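PDB 5ICQ: methylocystis parvus OBBP MbnE from Methylocystis parvus OBBP, which probably binds the copper-chelating peptide methanobactin in the periplasm as the solute-binding component of a transport system. Local coordinates for residues T292-S295 against T296-F300. Sequence-based numbering, arbitrary orientation.
Sequences TRWS and TGYDF. With SO4 (sulfate ion), chain E.
At the C-terminal end of the short helix 291-296, the chain unwinds into the loop that leads to helix 301-304, and Thr292 and Arg293 meet Thr296 and Gly297 through i to i+4 hydrogen bonds. Thr292 O accepts twice, from Thr296 N (3.0 Å) and from Thr296 OG1 (3.0 Å), the two donors reaching it from opposite faces of the carbonyl plane. With chi1 at 61°, OG1 lies between the backbone N and the carbonyl carbon, from where it reaches Thr292 O. Gly297 N binds Arg293 O at 2.6 Å. One water bridges the next step, donating to Trp294 O and accepting from Tyr298 N; Arg310 NH1 also bonds Trp294 O. The Tyr298 ring comes back against the helix, its CD1 edge 3.3 Å from Arg293 O, while the edge of the Trp294 six-membered ring meets one face of the phenol in a T-shaped pair (planes at 72°, centroids 5.3 Å apart). Glu288 and Arg286 hold Tyr298 OH, and Trp577 stacks on Trp294. The Arg293 guanidinium edge meets a sulfate ion, probably from the crystallisation liquor; Arg293 NH1 lies 2.8 Å from sulfate O3. Backbone N-H, threonine hydroxyl, water and Arg310 thus serve three successive carbonyls, and the buried aromatic pair joins loop to helix.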
loop_
_atom_site.group_PDB
_atom_site.type_symbol
_atom_site.label_atom_id
_atom_site.label_comp_id
_atom_site.label_asym_id
_atom_site.label_seq_id
_atom_site.Cartn_x
_atom_site.Cartn_y
_atom_site.Cartn_z
ATOM N N THR A 292 12.257 -17.972 -7.194
ATOM C CA THR A 292 13.222 -19.072 -7.215
ATOM C C THR A 292 13.234 -19.818 -5.887
ATOM O O THR A 292 13.224 -21.055 -5.853
ATOM C CB THR A 292 14.622 -18.546 -7.542
ATOM O OG1 THR A 292 14.584 -17.812 -8.774
ATOM C CG2 THR A 292 15.610 -19.700 -7.685
ATOM N N ARG A 293 13.269 -19.076 -4.775
ATOM C CA ARG A 293 13.338 -19.723 -3.472
ATOM C C ARG A 293 12.032 -20.434 -3.154
ATOM O O ARG A 293 12.040 -21.576 -2.685
ATOM C CB ARG A 293 13.671 -18.688 -2.397
ATOM C CG ARG A 293 14.343 -19.240 -1.167
ATOM C CD ARG A 293 15.241 -18.162 -0.578
ATOM N NE ARG A 293 14.547 -16.888 -0.531
ATOM C CZ ARG A 293 15.152 -15.708 -0.499
ATOM N NH1 ARG A 293 16.479 -15.638 -0.511
ATOM N NH2 ARG A 293 14.425 -14.601 -0.470
ATOM N N TRP A 294 10.900 -19.777 -3.418
ATOM C CA TRP A 294 9.607 -20.425 -3.221
ATOM C C TRP A 294 9.520 -21.695 -4.045
ATOM O O TRP A 294 9.042 -22.727 -3.558
ATOM C CB TRP A 294 8.480 -19.453 -3.590
ATOM C CG TRP A 294 7.085 -19.868 -3.160
ATOM C CD1 TRP A 294 6.021 -20.118 -3.979
ATOM C CD2 TRP A 294 6.606 -20.054 -1.812
ATOM N NE1 TRP A 294 4.909 -20.447 -3.227
ATOM C CE2 TRP A 294 5.242 -20.409 -1.897
ATOM C CE3 TRP A 294 7.197 -19.942 -0.545
ATOM C CZ2 TRP A 294 4.457 -20.662 -0.762
ATOM C CZ3 TRP A 294 6.418 -20.184 0.582
ATOM C CH2 TRP A 294 5.059 -20.542 0.463
ATOM N N SER A 295 10.031 -21.649 -5.282
ATOM C CA SER A 295 9.905 -22.780 -6.193
ATOM C C SER A 295 10.774 -23.960 -5.767
ATOM O O SER A 295 10.327 -25.110 -5.828
ATOM C CB SER A 295 10.251 -22.343 -7.617
ATOM O OG SER A 295 10.181 -23.440 -8.500
ATOM N N THR A 296 12.018 -23.711 -5.333
ATOM C CA THR A 296 12.948 -24.811 -5.094
ATOM C C THR A 296 13.680 -24.780 -3.759
ATOM O O THR A 296 14.430 -25.720 -3.473
ATOM C CB THR A 296 14.004 -24.876 -6.215
ATOM O OG1 THR A 296 14.755 -23.656 -6.235
ATOM C CG2 THR A 296 13.348 -25.089 -7.574
ATOM N N GLY A 297 13.506 -23.750 -2.940
ATOM C CA GLY A 297 14.308 -23.629 -1.741
ATOM C C GLY A 297 13.722 -24.186 -0.461
ATOM O O GLY A 297 14.381 -24.118 0.580
ATOM N N TYR A 298 12.515 -24.739 -0.490
ATOM C CA TYR A 298 11.861 -25.193 0.739
ATOM C C TYR A 298 11.894 -26.710 0.866
ATOM O O TYR A 298 10.911 -27.346 1.231
ATOM C CB TYR A 298 10.433 -24.659 0.810
ATOM C CG TYR A 298 10.421 -23.198 1.192
ATOM C CD1 TYR A 298 10.637 -22.216 0.233
ATOM C CD2 TYR A 298 10.232 -22.801 2.515
ATOM C CE1 TYR A 298 10.657 -20.871 0.577
ATOM C CE2 TYR A 298 10.249 -21.445 2.870
ATOM C CZ TYR A 298 10.464 -20.493 1.890
ATOM O OH TYR A 298 10.477 -19.157 2.197
ATOM N N ASP A 299 13.052 -27.301 0.580
ATOM C CA ASP A 299 13.225 -28.737 0.739
ATOM C C ASP A 299 14.285 -29.005 1.798
ATOM O O ASP A 299 15.298 -29.650 1.520
ATOM C CB ASP A 299 13.612 -29.385 -0.594
ATOM C CG ASP A 299 13.676 -30.906 -0.512
ATOM O OD1 ASP A 299 12.897 -31.498 0.268
ATOM O OD2 ASP A 299 14.510 -31.511 -1.220
ATOM N N PHE A 300 14.080 -28.494 3.004
ATOM C CA PHE A 300 15.009 -28.728 4.093
ATOM C C PHE A 300 14.319 -29.520 5.204
ATOM O O PHE A 300 13.085 -29.596 5.246
ATOM C CB PHE A 300 15.601 -27.405 4.613
ATOM C CG PHE A 300 14.592 -26.351 4.973
ATOM C CD1 PHE A 300 14.134 -26.232 6.276
ATOM C CD2 PHE A 300 14.156 -25.437 4.025
ATOM C CE1 PHE A 300 13.224 -25.238 6.617
ATOM C CE2 PHE A 300 13.252 -24.445 4.360
ATOM C CZ PHE A 300 12.790 -24.345 5.658
HETATM S S SO4 E . 16.374 -11.873 -2.026
HETATM O O1 SO4 E . 16.576 -10.821 -1.035
HETATM O O2 SO4 E . 16.975 -11.470 -3.293
HETATM O O3 SO4 E . 16.999 -13.111 -1.570
HETATM O O4 SO4 E . 14.941 -12.079 -2.207
HETATM O O HOH W 1 10.529 -25.116 -2.637
#